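Leucyl aminopeptidase (Trypanosoma brucei brucei, PDB 5NTD) probably removes N-terminal amino acids, leucine among them, from peptides as a manganese-binding M17 aminopeptidase, and binds the inhibitor bestatin. Local coordinates at residues S112-P117 with T438-L443; V395-A400 with A490-D495; V143-N148 with L184-P189. All blocks are in the same frame, centred on the assembly; numbering follows the deposited sequence.

Contact 1 of 3, residues S112-P117 with T438-L443. With SO4 (sulfate ion), chain B.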
loop_
_atom_site.group_PDB
_atom_site.type_symbol
_atom_site.label_atom_id
_atom_site.label_comp_id
_atom_site.label_asym_id
_atom_site.label_seq_id
_atom_site.Cartn_x
_atom_site.Cartn_y
_atom_site.Cartn_z
ATOM N N SER G 112 -26.155 -29.382 -0.314
ATOM C CA SER G 112 -26.346 -29.004 1.110
ATOM C C SER G 112 -27.758 -28.418 1.266
ATOM O O SER G 112 -28.371 -27.997 0.291
ATOM C CB SER G 112 -25.252 -27.965 1.563
ATOM O OG SER G 112 -25.644 -26.552 1.319
ATOM N N ARG G 113 -28.190 -28.263 2.497
ATOM C CA ARG G 113 -29.511 -27.660 2.806
ATOM C C ARG G 113 -29.690 -26.226 2.331
ATOM O O ARG G 113 -30.783 -25.717 2.316
ATOM C CB ARG G 113 -29.794 -27.705 4.313
ATOM C CG ARG G 113 -28.898 -26.824 5.189
ATOM C CD ARG G 113 -29.101 -27.143 6.655
ATOM N NE ARG G 113 -28.340 -26.288 7.542
ATOM C CZ ARG G 113 -27.101 -26.554 8.008
ATOM N NH1 ARG G 113 -26.489 -25.680 8.829
ATOM N NH2 ARG G 113 -26.452 -27.678 7.676
ATOM N N ASN G 114 -28.599 -25.547 2.008
ATOM C CA ASN G 114 -28.693 -24.154 1.481
ATOM C C ASN G 114 -28.614 -24.079 -0.021
ATOM O O ASN G 114 -28.492 -22.997 -0.599
ATOM C CB ASN G 114 -27.621 -23.292 2.109
ATOM C CG ASN G 114 -27.716 -23.287 3.588
ATOM O OD1 ASN G 114 -26.812 -23.723 4.312
ATOM N ND2 ASN G 114 -28.810 -22.771 4.070
ATOM N N ASN G 115 -28.683 -25.231 -0.672
ATOM C CA ASN G 115 -28.513 -25.299 -2.132
ATOM C C ASN G 115 -29.763 -25.857 -2.813
ATOM O O ASN G 115 -30.660 -26.366 -2.169
ATOM C CB ASN G 115 -27.284 -26.120 -2.488
ATOM C CG ASN G 115 -26.647 -25.698 -3.812
ATOM O OD1 ASN G 115 -27.215 -24.939 -4.586
ATOM N ND2 ASN G 115 -25.471 -26.260 -4.098
ATOM N N CYS G 116 -29.806 -25.699 -4.116
ATOM C CA CYS G 116 -30.848 -26.287 -4.990
ATOM C C CYS G 116 -30.510 -27.737 -5.293
ATOM O O CYS G 116 -29.429 -28.005 -5.825
ATOM C CB CYS G 116 -30.936 -25.525 -6.295
ATOM S SG CYS G 116 -32.109 -26.253 -7.471
ATOM N N PRO G 117 -31.394 -28.699 -4.920
ATOM C CA PRO G 117 -31.061 -30.139 -5.030
ATOM C C PRO G 117 -30.741 -30.595 -6.440
ATOM O O PRO G 117 -29.958 -31.511 -6.632
ATOM C CB PRO G 117 -32.336 -30.826 -4.553
ATOM C CG PRO G 117 -32.978 -29.855 -3.633
ATOM C CD PRO G 117 -32.612 -28.484 -4.143
ATOM N N THR G 438 -29.691 -19.000 -5.610
ATOM C CA THR G 438 -29.661 -19.238 -4.158
ATOM C C THR G 438 -29.278 -17.992 -3.352
ATOM O O THR G 438 -28.566 -17.151 -3.829
ATOM C CB THR G 438 -28.690 -20.360 -3.776
ATOM O OG1 THR G 438 -27.462 -20.161 -4.464
ATOM C CG2 THR G 438 -29.251 -21.704 -4.163
ATOM N N CYS G 439 -29.819 -17.921 -2.148
ATOM C CA CYS G 439 -29.580 -16.877 -1.180
ATOM C C CYS G 439 -29.159 -17.449 0.167
ATOM O O CYS G 439 -29.296 -18.636 0.429
ATOM C CB CYS G 439 -30.827 -15.978 -0.983
ATOM S SG CYS G 439 -31.414 -15.240 -2.507
ATOM N N PHE G 440 -28.696 -16.558 1.035
ATOM C CA PHE G 440 -28.402 -16.914 2.433
ATOM C C PHE G 440 -28.537 -15.684 3.313
ATOM O O PHE G 440 -28.199 -14.580 2.892
ATOM C CB PHE G 440 -27.007 -17.518 2.549
ATOM C CG PHE G 440 -26.779 -18.194 3.858
ATOM C CD1 PHE G 440 -27.339 -19.470 4.099
ATOM C CD2 PHE G 440 -26.148 -17.539 4.888
ATOM C CE1 PHE G 440 -27.184 -20.085 5.327
ATOM C CE2 PHE G 440 -26.012 -18.140 6.124
ATOM C CZ PHE G 440 -26.513 -19.415 6.349
ATOM N N PRO G 441 -29.095 -15.836 4.528
ATOM C CA PRO G 441 -29.290 -14.647 5.350
ATOM C C PRO G 441 -28.032 -14.076 5.947
ATOM O O PRO G 441 -27.065 -14.804 6.239
ATOM C CB PRO G 441 -30.181 -15.119 6.491
ATOM C CG PRO G 441 -30.329 -16.572 6.348
ATOM C CD PRO G 441 -29.527 -17.059 5.203
ATOM N N VAL G 442 -28.056 -12.753 6.105
ATOM C CA VAL G 442 -27.081 -12.068 6.934
ATOM C C VAL G 442 -27.767 -11.516 8.166
ATOM O O VAL G 442 -28.969 -11.337 8.185
ATOM C CB VAL G 442 -26.289 -10.985 6.219
ATOM C CG1 VAL G 442 -25.484 -11.583 5.083
ATOM C CG2 VAL G 442 -27.195 -9.884 5.705
ATOM N N LEU G 443 -26.958 -11.239 9.187
ATOM C CA LEU G 443 -27.467 -10.785 10.497
ATOM C C LEU G 443 -28.441 -9.611 10.364
ATOM O O LEU G 443 -28.111 -8.618 9.774
ATOM C CB LEU G 443 -26.325 -10.377 11.417
ATOM C CG LEU G 443 -26.709 -9.797 12.773
ATOM C CD1 LEU G 443 -27.317 -10.862 13.656
ATOM C CD2 LEU G 443 -25.469 -9.201 13.440
HETATM S S SO4 B . -27.175 -30.648 5.136
HETATM O O1 SO4 B . -25.815 -31.200 5.305
HETATM O O2 SO4 B . -27.944 -31.568 4.283
HETATM O O3 SO4 B . -27.762 -30.532 6.488
HETATM O O4 SO4 B . -27.158 -29.320 4.548
HETATM O O HOH W 1 -30.200 -21.231 0.533
#
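N114 and F440 form the main side-chain touch of a buried interdomain contact, in which the loop between strand 99-107 and helix 120-131 of the N-terminal domain meets the short strand 439-441 of the catalytic domain. The segments run in nearly opposite directions, yet N115 CA and T438 CA are 6.5 Å apart and no direct hydrogen bond crosses, so this is loop packing and not sheet pairing. F440 carries CG anti to its backbone N (chi1 -166°), which carries the rim of the ring, at CE1, up to the N114 amide. N114 CG lies 3.7 Å from F440 CE1, with the amide and ring planes perpendicular. At the other end of the contact, the T438 methyl comes near two oxygens: CG2 is 3.9 Å from N114 O and 3.8 Å from N115 OD1, while T438 OG1 is hydrogen-bonded to H413 O. A water joins the backbones, 2.7 Å from both N114 O and C439 O; H414 NE2 also reaches N114 O.

Bonds within the loop help define its shape. N115 N bonds S112 O at 2.9 Å, closing a type I turn, and N115 OD1 accepts from C116 N. A sulfate, probably from the crystallisation liquor, sits beside R113, whose guanidinium forms a salt bridge with E425 of the second subunit; N115 ND2 bonds E447 of that neighbour, and S112 OG pairs with its Y444 O. The loop therefore meets both its own catalytic domain and another copy in the hexamer. Within it, N114 N donates to S112 OG at 3.2 Å, the signature of an ST turn superimposed on the type I beta turn.

Contact 2 of 3, residues V395-A400 with A490-D495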
loop_
_atom_site.group_PDB
_atom_site.type_symbol
_atom_site.label_atom_id
_atom_site.label_comp_id
_atom_site.label_asym_id
_atom_site.label_seq_id
_atom_site.Cartn_x
_atom_site.Cartn_y
_atom_site.Cartn_z
ATOM N N VAL G 395 -44.897 -5.574 0.651
ATOM C CA VAL G 395 -43.537 -6.080 0.661
ATOM C C VAL G 395 -42.696 -5.179 -0.205
ATOM O O VAL G 395 -43.079 -4.843 -1.314
ATOM C CB VAL G 395 -43.429 -7.509 0.097
ATOM C CG1 VAL G 395 -41.988 -7.988 0.118
ATOM C CG2 VAL G 395 -44.291 -8.469 0.893
ATOM N N VAL G 396 -41.529 -4.817 0.312
ATOM C CA VAL G 396 -40.519 -4.080 -0.465
ATOM C C VAL G 396 -39.307 -4.981 -0.637
ATOM O O VAL G 396 -38.788 -5.522 0.335
ATOM C CB VAL G 396 -40.062 -2.800 0.203
ATOM C CG1 VAL G 396 -38.920 -2.154 -0.575
ATOM C CG2 VAL G 396 -41.198 -1.827 0.301
ATOM N N ILE G 397 -38.897 -5.151 -1.891
ATOM C CA ILE G 397 -37.706 -5.925 -2.209
ATOM C C ILE G 397 -36.738 -5.014 -2.906
ATOM O O ILE G 397 -37.041 -4.472 -3.983
ATOM C CB ILE G 397 -37.978 -7.115 -3.133
ATOM C CG1 ILE G 397 -39.035 -8.035 -2.541
ATOM C CG2 ILE G 397 -36.695 -7.909 -3.390
ATOM C CD1 ILE G 397 -39.489 -9.117 -3.502
ATOM N N ASP G 398 -35.586 -4.810 -2.295
ATOM C CA ASP G 398 -34.528 -4.080 -3.005
ATOM C C ASP G 398 -33.424 -5.076 -3.362
ATOM O O ASP G 398 -33.126 -5.986 -2.595
ATOM C CB ASP G 398 -34.028 -2.864 -2.229
ATOM C CG ASP G 398 -33.025 -3.220 -1.151
ATOM O OD1 ASP G 398 -31.887 -3.564 -1.516
ATOM O OD2 ASP G 398 -33.423 -3.212 0.029
ATOM N N MET G 399 -32.884 -4.902 -4.547
ATOM C CA MET G 399 -31.819 -5.753 -5.054
ATOM C C MET G 399 -30.674 -4.879 -5.521
ATOM O O MET G 399 -30.881 -3.920 -6.240
ATOM C CB MET G 399 -32.276 -6.646 -6.212
ATOM C CG MET G 399 -33.473 -7.525 -5.854
ATOM S SD MET G 399 -33.954 -8.639 -7.173
ATOM C CE MET G 399 -33.254 -10.160 -6.616
ATOM N N ALA G 400 -29.469 -5.242 -5.101
ATOM C CA ALA G 400 -28.293 -4.375 -5.309
ATOM C C ALA G 400 -26.993 -5.114 -5.229
ATOM O O ALA G 400 -26.799 -5.979 -4.393
ATOM C CB ALA G 400 -28.309 -3.268 -4.294
ATOM N N ALA G 490 -43.140 -6.113 5.060
ATOM C CA ALA G 490 -41.892 -6.856 5.035
ATOM C C ALA G 490 -40.921 -6.178 4.094
ATOM O O ALA G 490 -41.262 -5.780 2.997
ATOM C CB ALA G 490 -42.126 -8.296 4.617
ATOM N N HIS G 491 -39.684 -6.081 4.532
ATOM C CA HIS G 491 -38.613 -5.516 3.686
ATOM C C HIS G 491 -37.491 -6.531 3.493
ATOM O O HIS G 491 -36.914 -7.010 4.456
ATOM C CB HIS G 491 -38.041 -4.251 4.286
ATOM C CG HIS G 491 -36.856 -3.740 3.542
ATOM N ND1 HIS G 491 -35.686 -3.390 4.157
ATOM C CD2 HIS G 491 -36.650 -3.558 2.213
ATOM C CE1 HIS G 491 -34.809 -3.015 3.244
ATOM N NE2 HIS G 491 -35.364 -3.118 2.056
ATOM N N ILE G 492 -37.250 -6.865 2.241
ATOM C CA ILE G 492 -36.237 -7.819 1.862
ATOM C C ILE G 492 -35.130 -7.109 1.080
ATOM O O ILE G 492 -35.355 -6.641 -0.024
ATOM C CB ILE G 492 -36.781 -8.934 0.964
ATOM C CG1 ILE G 492 -37.942 -9.673 1.661
ATOM C CG2 ILE G 492 -35.667 -9.934 0.630
ATOM C CD1 ILE G 492 -38.718 -10.601 0.749
ATOM N N HIS G 493 -33.950 -7.037 1.690
ATOM C CA HIS G 493 -32.785 -6.470 1.043
ATOM C C HIS G 493 -31.916 -7.604 0.524
ATOM O O HIS G 493 -31.495 -8.463 1.272
ATOM C CB HIS G 493 -32.010 -5.580 2.002
ATOM C CG HIS G 493 -30.633 -5.228 1.514
ATOM N ND1 HIS G 493 -30.410 -4.530 0.350
ATOM C CD2 HIS G 493 -29.412 -5.534 2.004
ATOM C CE1 HIS G 493 -29.115 -4.412 0.146
ATOM N NE2 HIS G 493 -28.488 -4.998 1.148
ATOM N N VAL G 494 -31.693 -7.597 -0.764
ATOM C CA VAL G 494 -30.908 -8.629 -1.465
ATOM C C VAL G 494 -29.583 -8.039 -1.985
ATOM O O VAL G 494 -29.560 -7.206 -2.882
ATOM C CB VAL G 494 -31.654 -9.238 -2.659
ATOM C CG1 VAL G 494 -30.901 -10.429 -3.232
ATOM C CG2 VAL G 494 -33.036 -9.669 -2.245
ATOM N N ASP G 495 -28.494 -8.462 -1.365
ATOM C CA ASP G 495 -27.156 -8.019 -1.752
ATOM C C ASP G 495 -26.628 -9.095 -2.672
ATOM O O ASP G 495 -26.302 -10.202 -2.245
ATOM C CB ASP G 495 -26.242 -7.825 -0.541
ATOM C CG ASP G 495 -24.955 -7.064 -0.889
ATOM O OD1 ASP G 495 -24.535 -7.091 -2.064
ATOM O OD2 ASP G 495 -24.357 -6.461 0.033
#
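D398 holds its carboxylate between the backbone N and the carbonyl carbon (chi1 81°), leaning it across to strand 490-495, where H491 and H493 both set their rings anti to the backbone N. These torsions bring two imidazoles, two residues apart on one strand, to a single acid on the next. H493 ND1 donates to D398 OD1 at 2.6 Å and 162°, on the syn lone pair and in the plane of the imidazole. H491 NE2 donates to D398 OD2 at 2.8 Å, arriving nearly along the C-O bond direction and bent to 147°, with the oxygen somewhat out of the ring plane. Each buried carboxylate oxygen thus has an imidazole N-H, and the pair of bonds limits rotation of the group; the negative charge would probably favour protonation at the two donor nitrogens.

The backbones of the two strands pair in regular parallel fashion. V396 N bonds A490 O at 2.9 Å, V396 O receives I492 N at 2.8 Å, and D398 repeats the pattern with I492 O and V494 N. The opposite face is apolar: I397 CG1 meets I492 CD1 at 4.2 Å, and Y517 of helix 511-519 packs there. At the C-terminal end of the strands the D495 side chain, bonded to T403, is about 7 Å from bestatin, and that of A400 about 8 Å from a manganese ion. Strand 395-400 also pairs in parallel with 283-291, as expected in the central sheet of the M17 alpha/beta catalytic domain, beside its two-manganese site.

Contact 3 of 3, residues V143-N148 with L184-P189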
loop_
_atom_site.group_PDB
_atom_site.type_symbol
_atom_site.label_atom_id
_atom_site.label_comp_id
_atom_site.label_asym_id
_atom_site.label_seq_id
_atom_site.Cartn_x
_atom_site.Cartn_y
_atom_site.Cartn_z
ATOM N N VAL G 143 -30.615 -30.582 -26.217
ATOM C CA VAL G 143 -30.120 -30.779 -24.851
ATOM C C VAL G 143 -31.135 -31.607 -24.107
ATOM O O VAL G 143 -32.178 -31.133 -23.641
ATOM C CB VAL G 143 -29.857 -29.446 -24.125
ATOM C CG1 VAL G 143 -29.174 -29.685 -22.800
ATOM C CG2 VAL G 143 -28.997 -28.538 -24.981
ATOM N N PHE G 144 -30.790 -32.869 -23.960
ATOM C CA PHE G 144 -31.648 -33.833 -23.257
ATOM C C PHE G 144 -31.273 -33.805 -21.796
ATOM O O PHE G 144 -30.148 -34.150 -21.411
ATOM C CB PHE G 144 -31.457 -35.250 -23.784
ATOM C CG PHE G 144 -31.977 -35.453 -25.181
ATOM C CD1 PHE G 144 -31.219 -35.101 -26.285
ATOM C CD2 PHE G 144 -33.243 -36.023 -25.392
ATOM C CE1 PHE G 144 -31.706 -35.294 -27.562
ATOM C CE2 PHE G 144 -33.733 -36.224 -26.676
ATOM C CZ PHE G 144 -32.969 -35.846 -27.756
ATOM N N VAL G 145 -32.223 -33.375 -20.977
ATOM C CA VAL G 145 -31.999 -33.298 -19.524
ATOM C C VAL G 145 -32.832 -34.381 -18.876
ATOM O O VAL G 145 -33.972 -34.586 -19.238
ATOM C CB VAL G 145 -32.317 -31.902 -18.936
ATOM C CG1 VAL G 145 -31.527 -30.828 -19.669
ATOM C CG2 VAL G 145 -33.784 -31.558 -19.017
ATOM N N LEU G 146 -32.255 -35.043 -17.894
ATOM C CA LEU G 146 -32.935 -36.128 -17.197
ATOM C C LEU G 146 -33.657 -35.678 -15.923
ATOM O O LEU G 146 -34.344 -36.471 -15.300
ATOM C CB LEU G 146 -31.974 -37.264 -16.911
ATOM C CG LEU G 146 -31.286 -37.773 -18.184
ATOM C CD1 LEU G 146 -30.339 -38.911 -17.846
ATOM C CD2 LEU G 146 -32.273 -38.222 -19.243
ATOM N N SER G 147 -33.485 -34.422 -15.552
ATOM C CA SER G 147 -34.198 -33.832 -14.415
ATOM C C SER G 147 -35.499 -33.272 -14.898
ATOM O O SER G 147 -35.607 -32.807 -16.025
ATOM C CB SER G 147 -33.387 -32.705 -13.761
ATOM O OG SER G 147 -34.173 -31.936 -12.848
ATOM N N ASN G 148 -36.503 -33.325 -14.026
ATOM C CA ASN G 148 -37.815 -32.658 -14.285
ATOM C C ASN G 148 -37.958 -31.356 -13.495
ATOM O O ASN G 148 -39.048 -30.839 -13.356
ATOM C CB ASN G 148 -38.987 -33.593 -13.983
ATOM C CG ASN G 148 -39.173 -34.651 -15.061
ATOM O OD1 ASN G 148 -39.514 -34.340 -16.213
ATOM N ND2 ASN G 148 -38.893 -35.903 -14.709
ATOM N N LEU G 184 -30.916 -23.619 -28.674
ATOM C CA LEU G 184 -30.905 -24.773 -27.772
ATOM C C LEU G 184 -32.303 -25.300 -27.557
ATOM O O LEU G 184 -33.211 -24.572 -27.159
ATOM C CB LEU G 184 -30.320 -24.416 -26.402
ATOM C CG LEU G 184 -28.922 -23.806 -26.407
ATOM C CD1 LEU G 184 -28.507 -23.444 -24.993
ATOM C CD2 LEU G 184 -27.890 -24.761 -27.013
ATOM N N GLN G 185 -32.470 -26.580 -27.819
ATOM C CA GLN G 185 -33.760 -27.241 -27.563
ATOM C C GLN G 185 -33.614 -28.164 -26.361
ATOM O O GLN G 185 -33.011 -29.220 -26.450
ATOM C CB GLN G 185 -34.274 -28.029 -28.780
ATOM C CG GLN G 185 -35.650 -28.660 -28.524
ATOM C CD GLN G 185 -36.305 -29.246 -29.766
ATOM O OE1 GLN G 185 -37.516 -29.108 -29.942
ATOM N NE2 GLN G 185 -35.531 -29.947 -30.585
ATOM N N VAL G 186 -34.194 -27.732 -25.256
ATOM C CA VAL G 186 -34.166 -28.501 -24.027
ATOM C C VAL G 186 -35.298 -29.545 -24.066
ATOM O O VAL G 186 -36.472 -29.220 -24.237
ATOM C CB VAL G 186 -34.351 -27.611 -22.796
ATOM C CG1 VAL G 186 -34.455 -28.436 -21.518
ATOM C CG2 VAL G 186 -33.185 -26.645 -22.697
ATOM N N VAL G 187 -34.909 -30.795 -23.889
ATOM C CA VAL G 187 -35.825 -31.935 -23.960
ATOM C C VAL G 187 -35.947 -32.587 -22.604
ATOM O O VAL G 187 -35.090 -33.352 -22.192
ATOM C CB VAL G 187 -35.359 -32.975 -24.981
ATOM C CG1 VAL G 187 -36.447 -34.031 -25.184
ATOM C CG2 VAL G 187 -35.044 -32.312 -26.321
ATOM N N PHE G 188 -37.019 -32.248 -21.911
ATOM C CA PHE G 188 -37.302 -32.857 -20.573
ATOM C C PHE G 188 -37.803 -34.285 -20.739
ATOM O O PHE G 188 -38.309 -34.630 -21.807
ATOM C CB PHE G 188 -38.348 -32.072 -19.803
ATOM C CG PHE G 188 -37.897 -30.688 -19.398
ATOM C CD1 PHE G 188 -36.909 -30.515 -18.435
ATOM C CD2 PHE G 188 -38.459 -29.551 -19.995
ATOM C CE1 PHE G 188 -36.492 -29.240 -18.054
ATOM C CE2 PHE G 188 -38.029 -28.271 -19.637
ATOM C CZ PHE G 188 -37.054 -28.122 -18.665
ATOM N N PRO G 189 -37.670 -35.118 -19.715
ATOM C CA PRO G 189 -38.257 -36.471 -19.796
ATOM C C PRO G 189 -39.792 -36.491 -19.968
ATOM O O PRO G 189 -40.316 -37.255 -20.758
ATOM C CB PRO G 189 -37.897 -37.098 -18.440
ATOM C CG PRO G 189 -36.738 -36.282 -17.956
ATOM C CD PRO G 189 -37.019 -34.888 -18.425
#
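F144 and V187 project together from neighbouring strands, their side chains running alongside each other, in the beta-alpha-beta unit formed by strand 140-145, helix 150-158 and strand 183-188 of the N-terminal, macro-type domain. The isopropyl group lies over one face of the ring: V187 CB is 4.2 Å from the F144 ring centroid and 30° off the ring normal, an off-centre CH-pi contact. F66 and Y34 meet the same ring edge-to-face. V143 and V186 define the opposite face of the sheet. Near the strand ends, close to helix 150-158, V145 and F188 run alongside each other. V145 CG2 projects between the backbone N and the carbonyl carbon and reaches F188 CD1 obliquely at 3.3 Å, while V186 CG1 lies over a face of that phenyl and S147 O stands at its edge. I153 of the helix packs on F188.

The backbones supply the parallel framework. V143 N donates to Q185 O at 2.8 Å, V143 O accepts from V187 N at 2.8 Å, and V145 N reaches V187 O at a longer 3.1 Å, from above the carbonyl plane. Continuing this alternation would require an N-H from residue 189 for V145 O, but P189 has none, and CA separations widen from 4.6 Å at F144-V187 to 5.9 Å at L146-P189. N148 then meets the proline ring tip to tip, its OD1 also making a weak bond to E190 N. Where the next strand bond would fall, P189 CD sits 3.2 Å from V145 O.

The chain enters contact 1 at 112-117, forms contact 3 wholly within the N-terminal domain, then reaches 395-400 of contact 2, returns to contact 1 at 438-443 and completes contact 2 at 490-495. The segments of contacts 1 and 2 therefore alternate. Their centres are 16 Å apart, and both reach the catalytic sheet, contact 1 through strand 439-441 and contact 2 through both its strands; strand 415-419 lies between 439-441 and 490-495. Contact 3 belongs to the other sheet, its centre about 26 Å from contact 1 and 33 Å from contact 2, across the chain's centre from the latter. Contact 1 thus joins the N-terminal domain to the sheet that carries the active-site region, and is itself part of the interface with a second subunit.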